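Local coordinates for protein probable cobalt-precorrin-6B C(15)-methyltransferase (decarboxylating) (Methanothermobacter thermautotrophicus, PDB 1L3I) that probably methylates C-15 of cobalt-precorrin-6B and decarboxylates C-12, using S-adenosyl-L-methionine, to give cobalt-precorrin-7 in anaerobic cobalamin biosynthesis, at residues 57-63 and 83-89; 43-49 and 70-75. Numbering follows the deposited sequence.

Contact 1: residues 57-63 and 83-89; sequences RVYAIDR and NVTLMEG. With SAH (S-adenosyl-L-homocysteine), chain G.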
ATOM      1  N   ARG A  57      -5.747 -20.539  28.591  1.00 39.09           N
ATOM      2  CA  ARG A  57      -4.986 -21.647  28.037  1.00 41.36           C
ATOM      3  C   ARG A  57      -4.841 -21.482  26.522  1.00 41.22           C
ATOM      4  O   ARG A  57      -5.803 -21.107  25.838  1.00 40.90           O
ATOM      5  CB  ARG A  57      -5.684 -22.980  28.379  1.00 43.90           C
ATOM      6  CG  ARG A  57      -5.134 -24.239  27.704  1.00 48.44           C
ATOM      7  CD  ARG A  57      -3.710 -24.617  28.136  1.00 56.26           C
ATOM      8  NE  ARG A  57      -3.619 -25.076  29.528  1.00 62.53           N
ATOM      9  CZ  ARG A  57      -2.480 -25.314  30.188  1.00 62.44           C
ATOM     10  NH1 ARG A  57      -1.300 -25.148  29.599  1.00 62.46           N
ATOM     11  NH2 ARG A  57      -2.515 -25.712  31.449  1.00 62.26           N
ATOM     12  N   VAL A  58      -3.635 -21.723  26.011  1.00 34.62           N
ATOM     13  CA  VAL A  58      -3.370 -21.616  24.587  1.00 32.49           C
ATOM     14  C   VAL A  58      -2.864 -22.963  24.118  1.00 33.09           C
ATOM     15  O   VAL A  58      -2.069 -23.598  24.802  1.00 37.35           O
ATOM     16  CB  VAL A  58      -2.257 -20.563  24.258  1.00 31.71           C
ATOM     17  CG1 VAL A  58      -2.085 -20.426  22.755  1.00 29.48           C
ATOM     18  CG2 VAL A  58      -2.580 -19.215  24.849  1.00 30.27           C
ATOM     19  N   TYR A  59      -3.375 -23.427  22.983  1.00 32.62           N
ATOM     20  CA  TYR A  59      -2.943 -24.679  22.370  1.00 31.61           C
ATOM     21  C   TYR A  59      -2.208 -24.292  21.086  1.00 31.83           C
ATOM     22  O   TYR A  59      -2.825 -23.794  20.145  1.00 32.17           O
ATOM     23  CB  TYR A  59      -4.157 -25.545  22.030  1.00 34.90           C
ATOM     24  CG  TYR A  59      -4.861 -26.090  23.232  1.00 37.44           C
ATOM     25  CD1 TYR A  59      -5.905 -25.383  23.826  1.00 40.25           C
ATOM     26  CD2 TYR A  59      -4.447 -27.285  23.828  1.00 39.05           C
ATOM     27  CE1 TYR A  59      -6.516 -25.847  24.986  1.00 41.16           C
ATOM     28  CE2 TYR A  59      -5.051 -27.764  24.983  1.00 39.25           C
ATOM     29  CZ  TYR A  59      -6.079 -27.040  25.560  1.00 42.82           C
ATOM     30  OH  TYR A  59      -6.663 -27.502  26.711  1.00 45.08           O
ATOM     31  N   ALA A  60      -0.887 -24.465  21.062  1.00 33.31           N
ATOM     32  CA  ALA A  60      -0.064 -24.120  19.900  1.00 30.42           C
ATOM     33  C   ALA A  60       0.298 -25.377  19.103  1.00 31.59           C
ATOM     34  O   ALA A  60       1.007 -26.250  19.582  1.00 30.82           O
ATOM     35  CB  ALA A  60       1.188 -23.393  20.346  1.00 30.68           C
ATOM     36  N   ILE A  61      -0.159 -25.427  17.860  1.00 32.25           N
ATOM     37  CA  ILE A  61       0.057 -26.579  16.999  1.00 31.06           C
ATOM     38  C   ILE A  61       0.996 -26.273  15.834  1.00 33.89           C
ATOM     39  O   ILE A  61       0.973 -25.157  15.295  1.00 36.17           O
ATOM     40  CB  ILE A  61      -1.289 -27.006  16.378  1.00 28.00           C
ATOM     41  CG1 ILE A  61      -2.317 -27.299  17.461  1.00 26.71           C
ATOM     42  CG2 ILE A  61      -1.117 -28.185  15.461  1.00 30.54           C
ATOM     43  CD1 ILE A  61      -3.734 -27.420  16.929  1.00 25.93           C
ATOM     44  N   ASP A  62       1.791 -27.269  15.433  1.00 32.92           N
ATOM     45  CA  ASP A  62       2.688 -27.144  14.286  1.00 33.38           C
ATOM     46  C   ASP A  62       3.227 -28.493  13.797  1.00 33.53           C
ATOM     47  O   ASP A  62       3.574 -29.356  14.595  1.00 31.31           O
ATOM     48  CB  ASP A  62       3.849 -26.199  14.582  1.00 32.52           C
ATOM     49  CG  ASP A  62       4.333 -25.483  13.331  1.00 35.55           C
ATOM     50  OD1 ASP A  62       4.821 -26.167  12.406  1.00 37.34           O
ATOM     51  OD2 ASP A  62       4.210 -24.240  13.274  1.00 31.91           O
ATOM     52  N   ARG A  63       3.263 -28.653  12.477  1.00 35.35           N
ATOM     53  CA  ARG A  63       3.784 -29.856  11.820  1.00 35.60           C
ATOM     54  C   ARG A  63       5.282 -29.949  12.089  1.00 35.36           C
ATOM     55  O   ARG A  63       5.834 -31.030  12.303  1.00 38.84           O
ATOM     56  CB  ARG A  63       3.665 -29.739  10.297  1.00 35.27           C
ATOM     57  CG  ARG A  63       2.303 -29.737   9.696  1.00 40.21           C
ATOM     58  CD  ARG A  63       2.428 -29.561   8.196  1.00 42.92           C
ATOM     59  NE  ARG A  63       1.127 -29.643   7.542  1.00 52.55           N
ATOM     60  CZ  ARG A  63       0.948 -29.855   6.242  1.00 55.79           C
ATOM     61  NH1 ARG A  63       1.980 -30.018   5.433  1.00 63.86           N
ATOM     62  NH2 ARG A  63      -0.285 -29.896   5.744  1.00 56.83           N
ATOM     63  N   ASN A  83       0.984 -21.877  30.585  1.00 44.07           N
ATOM     64  CA  ASN A  83      -0.432 -22.041  30.209  1.00 37.43           C
ATOM     65  C   ASN A  83      -0.557 -22.381  28.720  1.00 36.37           C
ATOM     66  O   ASN A  83      -1.641 -22.286  28.133  1.00 32.35           O
ATOM     67  CB  ASN A  83      -1.249 -20.774  30.515  1.00 39.58           C
ATOM     68  CG  ASN A  83      -0.832 -19.577  29.667  1.00 41.90           C
ATOM     69  OD1 ASN A  83       0.334 -19.433  29.289  1.00 46.51           O
ATOM     70  ND2 ASN A  83      -1.788 -18.693  29.385  1.00 41.64           N
ATOM     71  N   VAL A  84       0.563 -22.775  28.124  1.00 37.14           N
ATOM     72  CA  VAL A  84       0.625 -23.124  26.715  1.00 37.52           C
ATOM     73  C   VAL A  84       0.876 -24.626  26.544  1.00 37.37           C
ATOM     74  O   VAL A  84       1.819 -25.181  27.108  1.00 44.03           O
ATOM     75  CB  VAL A  84       1.750 -22.323  25.978  1.00 33.80           C
ATOM     76  CG1 VAL A  84       1.879 -22.792  24.541  1.00 31.21           C
ATOM     77  CG2 VAL A  84       1.457 -20.831  26.015  1.00 31.18           C
ATOM     78  N   THR A  85       0.017 -25.273  25.774  1.00 36.75           N
ATOM     79  CA  THR A  85       0.144 -26.692  25.497  1.00 36.01           C
ATOM     80  C   THR A  85       0.629 -26.816  24.063  1.00 34.88           C
ATOM     81  O   THR A  85      -0.115 -26.532  23.126  1.00 33.58           O
ATOM     82  CB  THR A  85      -1.206 -27.409  25.647  1.00 35.26           C
ATOM     83  OG1 THR A  85      -1.716 -27.191  26.969  1.00 40.45           O
ATOM     84  CG2 THR A  85      -1.056 -28.898  25.405  1.00 36.28           C
ATOM     85  N   LEU A  86       1.905 -27.147  23.902  1.00 36.35           N
ATOM     86  CA  LEU A  86       2.512 -27.318  22.582  1.00 39.51           C
ATOM     87  C   LEU A  86       2.136 -28.680  22.020  1.00 39.29           C
ATOM     88  O   LEU A  86       2.178 -29.679  22.728  1.00 41.06           O
ATOM     89  CB  LEU A  86       4.037 -27.173  22.681  1.00 39.78           C
ATOM     90  CG  LEU A  86       4.505 -25.749  22.958  1.00 39.32           C
ATOM     91  CD1 LEU A  86       5.859 -25.769  23.594  1.00 42.43           C
ATOM     92  CD2 LEU A  86       4.523 -24.956  21.668  1.00 41.27           C
HETATM   93  N   MSE A  87       1.772 -28.717  20.748  1.00 38.28           N
HETATM   94  CA  MSE A  87       1.375 -29.958  20.116  1.00 38.87           C
HETATM   95  C   MSE A  87       1.997 -30.121  18.739  1.00 40.19           C
HETATM   96  O   MSE A  87       1.641 -29.389  17.807  1.00 38.48           O
HETATM   97  CB  MSE A  87      -0.143 -30.008  19.976  1.00 39.88           C
HETATM   98  CG  MSE A  87      -0.887 -29.812  21.271  1.00 42.04           C
HETATM   99 SE   MSE A  87      -2.791 -29.983  21.010  1.00 49.54          SE
HETATM  100  CE  MSE A  87      -3.177 -28.169  20.526  1.00 61.38           C
ATOM    101  N   GLU A  88       2.945 -31.047  18.611  1.00 38.81           N
ATOM    102  CA  GLU A  88       3.561 -31.276  17.318  1.00 42.27           C
ATOM    103  C   GLU A  88       2.650 -32.204  16.548  1.00 44.95           C
ATOM    104  O   GLU A  88       2.133 -33.172  17.104  1.00 49.26           O
ATOM    105  CB  GLU A  88       4.942 -31.908  17.431  1.00 41.97           C
ATOM    106  CG  GLU A  88       5.618 -32.016  16.076  1.00 46.94           C
ATOM    107  CD  GLU A  88       6.756 -33.001  16.048  1.00 53.64           C
ATOM    108  OE1 GLU A  88       7.583 -33.001  16.983  1.00 56.56           O
ATOM    109  OE2 GLU A  88       6.841 -33.776  15.068  1.00 55.94           O
ATOM    110  N   GLY A  89       2.441 -31.904  15.270  1.00 45.59           N
ATOM    111  CA  GLY A  89       1.599 -32.749  14.447  1.00 43.40           C
ATOM    112  C   GLY A  89       0.761 -31.945  13.485  1.00 44.27           C
ATOM    113  O   GLY A  89       0.727 -30.714  13.529  1.00 42.62           O
TER
HETATM  114  N   SAH G 801       2.368 -16.793  13.088  1.00 24.40           N
HETATM  115  CA  SAH G 801       3.668 -17.391  13.416  1.00 25.22           C
HETATM  116  CB  SAH G 801       4.364 -17.969  12.155  1.00 26.46           C
HETATM  117  CG  SAH G 801       3.539 -19.090  11.465  1.00 32.28           C
HETATM  118  SD  SAH G 801       4.274 -19.852  10.013  1.00 30.67           S
HETATM  119  C   SAH G 801       4.541 -16.331  14.072  1.00 23.12           C
HETATM  120  O   SAH G 801       4.041 -15.203  14.233  1.00 22.92           O
HETATM  121  OXT SAH G 801       5.694 -16.643  14.434  1.00 26.17           O
HETATM  122  C5' SAH G 801       3.057 -21.071   9.579  1.00 27.48           C
HETATM  123  C4' SAH G 801       3.219 -22.348  10.326  1.00 28.12           C
HETATM  124  O4' SAH G 801       2.174 -23.198   9.816  1.00 32.86           O
HETATM  125  C3' SAH G 801       4.600 -23.141  10.098  1.00 23.07           C
HETATM  126  O3' SAH G 801       5.494 -23.318  11.243  1.00 26.90           O
HETATM  127  C2' SAH G 801       4.049 -24.452   9.490  1.00 26.30           C
HETATM  128  O2' SAH G 801       4.820 -25.651   9.670  1.00 23.62           O
HETATM  129  C1' SAH G 801       2.655 -24.487  10.073  1.00 29.49           C
HETATM  130  N9  SAH G 801       1.632 -25.317   9.451  1.00 31.13           N
HETATM  131  C8  SAH G 801       1.164 -25.251   8.116  1.00 34.09           C
HETATM  132  N7  SAH G 801       0.231 -26.128   7.901  1.00 29.89           N
HETATM  133  C5  SAH G 801       0.069 -26.820   9.122  1.00 30.85           C
HETATM  134  C6  SAH G 801      -0.769 -27.870   9.537  1.00 29.82           C
HETATM  135  N6  SAH G 801      -1.656 -28.438   8.712  1.00 27.66           N
HETATM  136  N1  SAH G 801      -0.690 -28.324  10.820  1.00 35.54           N
HETATM  137  C2  SAH G 801       0.193 -27.750  11.627  1.00 32.29           C
HETATM  138  N3  SAH G 801       1.030 -26.763  11.358  1.00 30.84           N
HETATM  139  C4  SAH G 801       0.926 -26.331  10.085  1.00 25.36           C
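Two neighbouring parallel strands of the Rossmann-like methyltransferase sheet, 57-62 and 84-88, are joined through helix 65-77 as a beta-alpha-beta unit. Their axes run 4.7 Å apart at 17°, and six backbone hydrogen bonds hold the register, from V58 N to N83 O (3.0 Å) to G89 N to D62 O (2.9 Å). V58, A60, V84 and L86 share one face, where the small A60 lets L86 close in (CB to CD2, 3.9 Å); Y59, I61, T85 and M87, a selenomethionine, share the other. At its strand's C-terminal end the carboxylate of D62 accepts hydrogen bonds from both ribose hydroxyls of S-adenosyl-L-homocysteine, O2' on OD1 (2.8 Å) and O3' on OD2 (2.6 Å); an acidic residue here is characteristic of such methyltransferases. At phi/psi 142/173° a CB on G89 would jam against E88 O, so glycine fits, and G89 O lies 3.6 Å from adenine C2. Strand 36-40 flanks 57-62 on its other edge, while helices 46-52 and 65-77 cover the V58 and A60 face.

Contact 2: residues 43-49 and 70-75; sequences GTGGVTL and TTEMNL. With SAH (S-adenosyl-L-homocysteine), chain G.
L49 reaches to helix 65-77 and overlaps L75, CD1 to CD2 at 3.6 Å, with chi1 -95° and chi2 p, against m,t for L75. One residue back, T48 CG2 touches T71 CG2 (3.9 Å), both chi1 m. The backbones, helical at 48-49 and 70-75, come nearest at G45 and T71, with CA atoms 4.5 Å apart (L49 to L75, 6.1 Å): a CB on G45 would point at T71, and its phi/psi of 109/5° favours glycine too. G43 (49/-122°) and G45 lie in the glycine-rich turn of the Rossmann-like methyltransferase fold that leads from strand 36-40 into helix 46-52, with G46 at the join. There G46 N donates to carboxylate OXT of S-adenosyl-L-homocysteine at 3.0 Å, and G45 N does so weakly at 3.2 Å. Side chains on G43 or G46 would strike the ligand. From helix 65-77, N74 (chi1 m) sends ND2 to T44 O, a 3.0 Å hydrogen bond, while N74 OD1 accepts from I8 N. T71 OG1, bonded to A67 O, lies 2.8 Å from G43 O.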
ATOM      1  N   GLY A  43       4.468 -21.577  14.233  1.00 27.36           N
ATOM      2  CA  GLY A  43       5.736 -21.123  13.675  1.00 28.36           C
ATOM      3  C   GLY A  43       6.776 -20.712  14.709  1.00 29.85           C
ATOM      4  O   GLY A  43       7.148 -21.514  15.548  1.00 30.58           O
ATOM      5  N   THR A  44       7.239 -19.464  14.618  1.00 29.74           N
ATOM      6  CA  THR A  44       8.222 -18.893  15.538  1.00 27.78           C
ATOM      7  C   THR A  44       7.611 -18.567  16.919  1.00 28.50           C
ATOM      8  O   THR A  44       8.329 -18.434  17.911  1.00 26.78           O
ATOM      9  CB  THR A  44       8.858 -17.635  14.915  1.00 28.57           C
ATOM     10  OG1 THR A  44       9.469 -17.981  13.673  1.00 27.17           O
ATOM     11  CG2 THR A  44       9.908 -17.026  15.815  1.00 26.96           C
ATOM     12  N   GLY A  45       6.292 -18.410  16.975  1.00 25.82           N
ATOM     13  CA  GLY A  45       5.638 -18.129  18.237  1.00 25.10           C
ATOM     14  C   GLY A  45       5.088 -16.730  18.381  1.00 25.89           C
ATOM     15  O   GLY A  45       4.558 -16.386  19.432  1.00 29.41           O
ATOM     16  N   GLY A  46       5.151 -15.933  17.322  1.00 27.68           N
ATOM     17  CA  GLY A  46       4.649 -14.568  17.377  1.00 29.72           C
ATOM     18  C   GLY A  46       3.229 -14.399  17.919  1.00 29.34           C
ATOM     19  O   GLY A  46       2.963 -13.520  18.728  1.00 32.60           O
ATOM     20  N   VAL A  47       2.302 -15.234  17.467  1.00 30.65           N
ATOM     21  CA  VAL A  47       0.916 -15.140  17.923  1.00 29.66           C
ATOM     22  C   VAL A  47       0.733 -15.845  19.265  1.00 28.04           C
ATOM     23  O   VAL A  47       0.043 -15.341  20.143  1.00 27.13           O
ATOM     24  CB  VAL A  47      -0.048 -15.697  16.847  1.00 25.87           C
ATOM     25  CG1 VAL A  47      -1.465 -15.690  17.340  1.00 24.14           C
ATOM     26  CG2 VAL A  47       0.075 -14.865  15.566  1.00 26.56           C
ATOM     27  N   THR A  48       1.397 -16.987  19.418  1.00 28.73           N
ATOM     28  CA  THR A  48       1.328 -17.766  20.652  1.00 31.97           C
ATOM     29  C   THR A  48       1.776 -16.986  21.908  1.00 33.57           C
ATOM     30  O   THR A  48       1.107 -17.031  22.953  1.00 27.37           O
ATOM     31  CB  THR A  48       2.128 -19.075  20.528  1.00 29.76           C
ATOM     32  OG1 THR A  48       1.456 -19.936  19.599  1.00 31.91           O
ATOM     33  CG2 THR A  48       2.257 -19.776  21.873  1.00 26.40           C
ATOM     34  N   LEU A  49       2.891 -16.262  21.803  1.00 33.30           N
ATOM     35  CA  LEU A  49       3.396 -15.482  22.928  1.00 31.01           C
ATOM     36  C   LEU A  49       2.414 -14.406  23.376  1.00 32.92           C
ATOM     37  O   LEU A  49       2.180 -14.240  24.574  1.00 34.60           O
ATOM     38  CB  LEU A  49       4.756 -14.870  22.601  1.00 27.66           C
ATOM     39  CG  LEU A  49       5.940 -15.703  23.093  1.00 30.08           C
ATOM     40  CD1 LEU A  49       6.183 -16.911  22.199  1.00 29.16           C
ATOM     41  CD2 LEU A  49       7.160 -14.846  23.139  1.00 31.06           C
ATOM     42  N   THR A  70      11.181 -23.806  18.535  1.00 35.58           N
ATOM     43  CA  THR A  70      11.397 -22.352  18.463  1.00 32.88           C
ATOM     44  C   THR A  70      10.374 -21.598  19.320  1.00 34.05           C
ATOM     45  O   THR A  70      10.730 -20.651  20.038  1.00 33.59           O
ATOM     46  CB  THR A  70      11.321 -21.869  17.002  1.00 30.10           C
ATOM     47  OG1 THR A  70      12.294 -22.578  16.229  1.00 30.99           O
ATOM     48  CG2 THR A  70      11.577 -20.379  16.891  1.00 28.78           C
ATOM     49  N   THR A  71       9.113 -22.037  19.247  1.00 32.91           N
ATOM     50  CA  THR A  71       8.047 -21.427  20.046  1.00 31.41           C
ATOM     51  C   THR A  71       8.305 -21.653  21.554  1.00 32.55           C
ATOM     52  O   THR A  71       8.229 -20.696  22.327  1.00 31.14           O
ATOM     53  CB  THR A  71       6.622 -21.921  19.616  1.00 31.28           C
ATOM     54  OG1 THR A  71       6.365 -21.527  18.266  1.00 26.54           O
ATOM     55  CG2 THR A  71       5.524 -21.298  20.489  1.00 29.06           C
ATOM     56  N   GLU A  72       8.663 -22.875  21.973  1.00 34.16           N
ATOM     57  CA  GLU A  72       8.920 -23.136  23.405  1.00 38.21           C
ATOM     58  C   GLU A  72      10.106 -22.297  23.885  1.00 40.14           C
ATOM     59  O   GLU A  72      10.083 -21.709  24.970  1.00 41.83           O
ATOM     60  CB  GLU A  72       9.152 -24.629  23.687  1.00 39.56           C
ATOM     61  CG  GLU A  72       9.424 -25.007  25.170  1.00 48.27           C
ATOM     62  CD  GLU A  72       8.354 -24.525  26.211  1.00 58.68           C
ATOM     63  OE1 GLU A  72       7.125 -24.582  25.951  1.00 63.54           O
ATOM     64  OE2 GLU A  72       8.740 -24.124  27.342  1.00 59.01           O
HETATM   65  N   MSE A  73      11.096 -22.173  23.016  1.00 40.63           N
HETATM   66  CA  MSE A  73      12.290 -21.393  23.300  1.00 42.10           C
HETATM   67  C   MSE A  73      11.924 -19.912  23.516  1.00 39.55           C
HETATM   68  O   MSE A  73      12.384 -19.284  24.471  1.00 39.06           O
HETATM   69  CB  MSE A  73      13.228 -21.529  22.117  1.00 48.40           C
HETATM   70  CG  MSE A  73      14.674 -21.386  22.456  1.00 55.14           C
HETATM   71 SE   MSE A  73      15.565 -20.714  20.903  1.00 65.16          SE
HETATM   72  CE  MSE A  73      16.063 -19.019  21.629  1.00 69.26           C
ATOM     73  N   ASN A  74      11.110 -19.358  22.616  1.00 37.61           N
ATOM     74  CA  ASN A  74      10.680 -17.961  22.724  1.00 39.58           C
ATOM     75  C   ASN A  74       9.725 -17.734  23.910  1.00 41.34           C
ATOM     76  O   ASN A  74       9.721 -16.657  24.521  1.00 39.71           O
ATOM     77  CB  ASN A  74      10.063 -17.474  21.400  1.00 37.55           C
ATOM     78  CG  ASN A  74      11.126 -17.141  20.357  1.00 35.77           C
ATOM     79  OD1 ASN A  74      12.136 -16.509  20.661  1.00 36.68           O
ATOM     80  ND2 ASN A  74      10.900 -17.570  19.118  1.00 26.60           N
ATOM     81  N   LEU A  75       8.931 -18.753  24.239  1.00 39.57           N
ATOM     82  CA  LEU A  75       8.021 -18.676  25.383  1.00 40.24           C
ATOM     83  C   LEU A  75       8.869 -18.583  26.653  1.00 42.05           C
ATOM     84  O   LEU A  75       8.687 -17.686  27.478  1.00 45.00           O
ATOM     85  CB  LEU A  75       7.162 -19.931  25.459  1.00 37.39           C
ATOM     86  CG  LEU A  75       5.988 -20.008  24.497  1.00 33.05           C
ATOM     87  CD1 LEU A  75       5.366 -21.393  24.567  1.00 27.11           C
ATOM     88  CD2 LEU A  75       4.998 -18.933  24.875  1.00 30.13           C
TER
HETATM   89  N   SAH G 801       2.368 -16.793  13.088  1.00 24.40           N
HETATM   90  CA  SAH G 801       3.668 -17.391  13.416  1.00 25.22           C
HETATM   91  CB  SAH G 801       4.364 -17.969  12.155  1.00 26.46           C
HETATM   92  CG  SAH G 801       3.539 -19.090  11.465  1.00 32.28           C
HETATM   93  SD  SAH G 801       4.274 -19.852  10.013  1.00 30.67           S
HETATM   94  C   SAH G 801       4.541 -16.331  14.072  1.00 23.12           C
HETATM   95  O   SAH G 801       4.041 -15.203  14.233  1.00 22.92           O
HETATM   96  OXT SAH G 801       5.694 -16.643  14.434  1.00 26.17           O
HETATM   97  C5' SAH G 801       3.057 -21.071   9.579  1.00 27.48           C
HETATM   98  C4' SAH G 801       3.219 -22.348  10.326  1.00 28.12           C
HETATM   99  O4' SAH G 801       2.174 -23.198   9.816  1.00 32.86           O
HETATM  100  C3' SAH G 801       4.600 -23.141  10.098  1.00 23.07           C
HETATM  101  O3' SAH G 801       5.494 -23.318  11.243  1.00 26.90           O
HETATM  102  C2' SAH G 801       4.049 -24.452   9.490  1.00 26.30           C
HETATM  103  O2' SAH G 801       4.820 -25.651   9.670  1.00 23.62           O
HETATM  104  C1' SAH G 801       2.655 -24.487  10.073  1.00 29.49           C
HETATM  105  N9  SAH G 801       1.632 -25.317   9.451  1.00 31.13           N
HETATM  106  C8  SAH G 801       1.164 -25.251   8.116  1.00 34.09           C
HETATM  107  N7  SAH G 801       0.231 -26.128   7.901  1.00 29.89           N
HETATM  108  C5  SAH G 801       0.069 -26.820   9.122  1.00 30.85           C
HETATM  109  C6  SAH G 801      -0.769 -27.870   9.537  1.00 29.82           C
HETATM  110  N6  SAH G 801      -1.656 -28.438   8.712  1.00 27.66           N
HETATM  111  N1  SAH G 801      -0.690 -28.324  10.820  1.00 35.54           N
HETATM  112  C2  SAH G 801       0.193 -27.750  11.627  1.00 32.29           C
HETATM  113  N3  SAH G 801       1.030 -26.763  11.358  1.00 30.84           N
HETATM  114  C4  SAH G 801       0.926 -26.331  10.085  1.00 25.36           C

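In the fold
Contacts 1 and 2 have centres about 10 Å apart, and their segments alternate along the chain, 43-49, 57-63, 70-75, 83-89. The helices of contact 2 lie against one face of the strand pair of contact 1: V84 CG1 meets L75 CD1 at 3.8 Å, and A60 CB lies 3.5 Å from T48 OG1. Nearer the pocket, D62 OD2 and G43 N are 2.8 Å apart, a probable hydrogen bond linking the acidic strand end to the glycine-rich turn. Both contacts meet one S-adenosyl-L-homocysteine molecule: 57-63 with 83-89 at ribose and adenine, 43-49 at the carboxylate through G46 N, while G43 CA also approaches ribose O3' (3.3 Å). T17 N and A91 N add further hydrogen bonds to the ligand.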